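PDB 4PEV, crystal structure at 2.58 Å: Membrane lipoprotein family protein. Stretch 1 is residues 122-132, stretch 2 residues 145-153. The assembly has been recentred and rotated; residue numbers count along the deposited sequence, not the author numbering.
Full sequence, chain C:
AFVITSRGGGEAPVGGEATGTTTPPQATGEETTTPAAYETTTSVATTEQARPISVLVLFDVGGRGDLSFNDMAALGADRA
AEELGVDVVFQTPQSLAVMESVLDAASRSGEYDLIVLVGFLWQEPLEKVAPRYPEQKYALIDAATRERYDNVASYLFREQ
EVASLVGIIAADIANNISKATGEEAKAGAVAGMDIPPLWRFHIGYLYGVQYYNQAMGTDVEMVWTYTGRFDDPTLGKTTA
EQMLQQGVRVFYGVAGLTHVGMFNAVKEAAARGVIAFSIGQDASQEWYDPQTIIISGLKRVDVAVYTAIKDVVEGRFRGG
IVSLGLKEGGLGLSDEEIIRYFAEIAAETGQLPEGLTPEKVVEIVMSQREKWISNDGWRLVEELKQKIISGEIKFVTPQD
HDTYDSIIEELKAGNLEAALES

Stretch 1 122-132: WQEPLEKVAPR
Stretch 2, residues 145-153: TRERYDNVA

How do the two stretches lie against each other? Stretch 1 is helical through most of its length, with backbone bonds such as Ala-130 N to Leu-126 O (2.9 Å), and it kinks where Pro-131 offers no N-H to the preceding turn. Stretch 2 begins as loop, with phi/psi -78/153 at Thr-145 and -66/-44 at Arg-146. It runs along the helix as far as Tyr-149, then doubles back through a type I turn from Tyr-149 to Val-152 and enters a strand at Val-152. Gln-123 CA lies 5.9 Å from Thr-145 CA, Pro-131 CA 7.5 Å from Tyr-149 CA, and Ala-130 CA 7.2 Å from Asn-151 CA. Together they bury 460 Å².

Which bumps fill the apolar hollow? Val-152 (chi1 t, phi/psi -134/116) reaches toward the helix and straddles one turn of it. Val-152 CG1 meets Leu-126 CD2 at 4.0 Å, and Val-152 CG2, lying between Leu-126 and Ala-130, meets Ala-130 CB at 3.8 Å. Leu-126, with chi1 t and chi2 68°, points toward the loop, as does Ala-130, whose CB packs against the valine. Both Leu-126 and Val-152 are buried.

What does Glu-127 do at the centre? Its CA-to-CB bond points sideways, but chi1 m and chi2 t extend the chain so that its end comes nearer stretch 2. There Glu-127 OE1 accepts a hydrogen bond from Arg-146 N at 2.9 Å (144°), and a weak one from Gln-123 NE2 at 3.2 Å, within the helix. The Glu-127 stem also fits into a polar notch, with its CG 3.1 Å from Thr-145 OG1 and 3.4 Å from Glu-147 OE1. Thr-145 has chi1 t. Arg-146 (t, t, m) makes no salt bridge with Glu-127: Glu-127 OE1 is 4.1 Å from Arg-146 NE and well out of the guanidinium plane, so only the charges are near.

How does Tyr-149 meet the helix near Pro-131? Its CA-to-CB bond points toward the helix, and chi1 m with chi2 -92° lays the ring alongside the kink, where Pro-131 CD sits 3.8 Å from Tyr-149 CE1. Tyr-149 OH donates to Glu-147 OE1 at 2.6 Å, with Glu-147 in chi1 m, chi2 p, and Tyr-149 OH lies 3.0 Å from Glu-127 O.

What links the turn to Ala-130? Asn-151 has phi/psi -93/17, chi1 p and chi2 -29°; its CA-to-CB bond points toward stretch 1, and Asn-151 ND2 donates to Ala-130 O at 3.1 Å (158°). This carbonyl thus receives a side-chain amide from across the contact.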

# COMPACT_ATOMS: atom_id res chain seq x y z
N TRP C 122 -5.95 -0.42 -15.00
CA TRP C 122 -5.56 0.16 -16.30
C TRP C 122 -4.78 -0.80 -17.21
O TRP C 122 -4.56 -0.50 -18.38
CB TRP C 122 -4.69 1.39 -16.06
CG TRP C 122 -5.46 2.60 -15.66
CD1 TRP C 122 -5.37 3.27 -14.48
CD2 TRP C 122 -6.44 3.28 -16.44
NE1 TRP C 122 -6.24 4.33 -14.48
CE2 TRP C 122 -6.91 4.36 -15.68
CE3 TRP C 122 -6.96 3.08 -17.73
CZ2 TRP C 122 -7.87 5.24 -16.14
CZ3 TRP C 122 -7.91 3.97 -18.21
CH2 TRP C 122 -8.37 5.03 -17.41
N GLN C 123 -4.37 -1.94 -16.69
CA GLN C 123 -3.51 -2.86 -17.42
C GLN C 123 -4.20 -3.47 -18.62
O GLN C 123 -3.62 -3.56 -19.68
CB GLN C 123 -3.05 -3.98 -16.51
CG GLN C 123 -1.84 -4.70 -17.02
CD GLN C 123 -1.64 -6.00 -16.30
OE1 GLN C 123 -1.10 -6.04 -15.19
NE2 GLN C 123 -2.09 -7.07 -16.91
N GLU C 124 -5.44 -3.91 -18.44
CA GLU C 124 -6.24 -4.45 -19.53
C GLU C 124 -6.45 -3.42 -20.64
O GLU C 124 -6.06 -3.67 -21.77
CB GLU C 124 -7.58 -4.96 -19.00
CG GLU C 124 -7.71 -6.46 -18.88
CD GLU C 124 -8.83 -6.98 -19.77
OE1 GLU C 124 -9.65 -7.79 -19.26
OE2 GLU C 124 -8.91 -6.55 -20.95
N PRO C 125 -7.05 -2.24 -20.32
CA PRO C 125 -7.27 -1.26 -21.36
C PRO C 125 -6.01 -0.77 -22.06
O PRO C 125 -6.05 -0.46 -23.24
CB PRO C 125 -7.93 -0.10 -20.62
CG PRO C 125 -8.60 -0.73 -19.47
CD PRO C 125 -7.63 -1.78 -19.04
N LEU C 126 -4.90 -0.68 -21.32
CA LEU C 126 -3.64 -0.20 -21.89
C LEU C 126 -3.02 -1.19 -22.89
O LEU C 126 -2.50 -0.78 -23.92
CB LEU C 126 -2.62 0.09 -20.78
CG LEU C 126 -1.27 0.62 -21.26
CD1 LEU C 126 -1.41 2.01 -21.84
CD2 LEU C 126 -0.30 0.65 -20.10
N GLU C 127 -3.07 -2.48 -22.55
CA GLU C 127 -2.59 -3.56 -23.43
C GLU C 127 -3.19 -3.42 -24.84
O GLU C 127 -2.53 -3.71 -25.83
CB GLU C 127 -2.92 -4.95 -22.83
CG GLU C 127 -1.93 -5.43 -21.76
CD GLU C 127 -2.41 -6.63 -20.92
OE1 GLU C 127 -1.63 -7.08 -20.06
OE2 GLU C 127 -3.55 -7.15 -21.10
N LYS C 128 -4.43 -2.95 -24.90
CA LYS C 128 -5.15 -2.70 -26.14
C LYS C 128 -4.80 -1.36 -26.79
O LYS C 128 -4.64 -1.29 -28.01
CB LYS C 128 -6.66 -2.72 -25.85
CG LYS C 128 -7.14 -4.06 -25.31
CD LYS C 128 -8.62 -4.05 -24.99
CE LYS C 128 -9.22 -5.44 -25.14
NZ LYS C 128 -10.18 -5.70 -24.03
N VAL C 129 -4.70 -0.30 -25.98
CA VAL C 129 -4.57 1.07 -26.49
C VAL C 129 -3.14 1.44 -26.91
O VAL C 129 -2.95 2.09 -27.96
CB VAL C 129 -5.08 2.09 -25.45
CG1 VAL C 129 -4.74 3.51 -25.87
CG2 VAL C 129 -6.59 1.95 -25.26
N ALA C 130 -2.17 1.04 -26.10
CA ALA C 130 -0.77 1.37 -26.32
C ALA C 130 -0.26 1.08 -27.72
O ALA C 130 0.43 1.92 -28.29
CB ALA C 130 0.10 0.67 -25.30
N PRO C 131 -0.56 -0.11 -28.28
CA PRO C 131 -0.04 -0.35 -29.64
C PRO C 131 -0.68 0.53 -30.74
O PRO C 131 0.01 0.85 -31.70
CB PRO C 131 -0.31 -1.85 -29.88
CG PRO C 131 -1.43 -2.18 -28.95
CD PRO C 131 -1.19 -1.33 -27.73
N ARG C 132 -1.95 0.91 -30.61
CA ARG C 132 -2.56 1.92 -31.50
C ARG C 132 -1.91 3.32 -31.52
O ARG C 132 -2.09 4.05 -32.48
CB ARG C 132 -4.03 2.15 -31.16
CG ARG C 132 -4.92 0.93 -31.25
CD ARG C 132 -6.36 1.37 -31.12
NE ARG C 132 -7.09 0.52 -30.20
CZ ARG C 132 -8.23 0.85 -29.59
NH1 ARG C 132 -8.81 2.04 -29.80
NH2 ARG C 132 -8.81 -0.01 -28.75
N THR C 145 2.47 -4.54 -17.94
CA THR C 145 1.70 -4.98 -19.08
C THR C 145 2.15 -6.41 -19.45
O THR C 145 3.27 -6.80 -19.13
CB THR C 145 1.80 -3.90 -20.19
OG1 THR C 145 0.73 -4.06 -21.11
CG2 THR C 145 3.16 -3.90 -20.89
N ARG C 146 1.28 -7.20 -20.06
CA ARG C 146 1.62 -8.60 -20.37
C ARG C 146 2.73 -8.70 -21.41
O ARG C 146 3.65 -9.48 -21.25
CB ARG C 146 0.39 -9.37 -20.86
CG ARG C 146 0.56 -10.88 -20.89
CD ARG C 146 -0.77 -11.63 -20.78
NE ARG C 146 -1.57 -11.15 -19.64
CZ ARG C 146 -2.73 -11.68 -19.24
NH1 ARG C 146 -3.25 -12.73 -19.86
NH2 ARG C 146 -3.36 -11.16 -18.20
N GLU C 147 2.64 -7.88 -22.46
CA GLU C 147 3.62 -7.82 -23.54
C GLU C 147 4.62 -6.73 -23.16
O GLU C 147 4.52 -6.18 -22.08
CB GLU C 147 2.94 -7.47 -24.89
CG GLU C 147 1.68 -8.29 -25.22
CD GLU C 147 0.40 -7.84 -24.48
OE1 GLU C 147 0.30 -6.65 -24.07
OE2 GLU C 147 -0.53 -8.66 -24.30
N ARG C 148 5.57 -6.41 -24.03
CA ARG C 148 6.49 -5.29 -23.75
C ARG C 148 6.54 -4.32 -24.92
O ARG C 148 6.90 -4.72 -26.02
CB ARG C 148 7.89 -5.79 -23.41
CG ARG C 148 8.78 -4.71 -22.84
CD ARG C 148 10.21 -5.19 -22.67
NE ARG C 148 11.12 -4.07 -22.43
CZ ARG C 148 12.46 -4.16 -22.40
NH1 ARG C 148 13.07 -5.32 -22.59
NH2 ARG C 148 13.18 -3.07 -22.18
N TYR C 149 6.19 -3.06 -24.67
CA TYR C 149 6.12 -2.02 -25.71
C TYR C 149 7.17 -0.97 -25.43
O TYR C 149 7.49 -0.73 -24.27
CB TYR C 149 4.77 -1.31 -25.67
CG TYR C 149 3.60 -2.23 -25.70
CD1 TYR C 149 3.00 -2.57 -26.91
CD2 TYR C 149 3.07 -2.76 -24.53
CE1 TYR C 149 1.92 -3.42 -26.96
CE2 TYR C 149 1.98 -3.61 -24.56
CZ TYR C 149 1.40 -3.94 -25.78
OH TYR C 149 0.30 -4.80 -25.83
N ASP C 150 7.66 -0.32 -26.48
CA ASP C 150 8.64 0.77 -26.27
C ASP C 150 8.00 1.98 -25.62
O ASP C 150 8.67 2.72 -24.91
CB ASP C 150 9.27 1.22 -27.59
CG ASP C 150 9.75 0.07 -28.41
OD1 ASP C 150 10.33 -0.88 -27.81
OD2 ASP C 150 9.54 0.09 -29.64
N ASN C 151 6.71 2.18 -25.85
CA ASN C 151 6.03 3.37 -25.35
C ASN C 151 5.36 3.16 -23.98
O ASN C 151 4.50 3.96 -23.58
CB ASN C 151 5.03 3.88 -26.39
CG ASN C 151 3.87 2.92 -26.63
OD1 ASN C 151 4.01 1.70 -26.48
ND2 ASN C 151 2.73 3.47 -27.01
N VAL C 152 5.74 2.10 -23.26
CA VAL C 152 5.17 1.86 -21.94
C VAL C 152 6.24 1.53 -20.90
O VAL C 152 6.91 0.49 -21.00
CB VAL C 152 4.14 0.73 -21.97
CG1 VAL C 152 3.62 0.45 -20.56
CG2 VAL C 152 2.98 1.10 -22.87
N ALA C 153 6.36 2.40 -19.91
CA ALA C 153 7.17 2.16 -18.72
C ALA C 153 6.27 1.69 -17.59
O ALA C 153 5.43 2.45 -17.12
CB ALA C 153 7.89 3.43 -18.30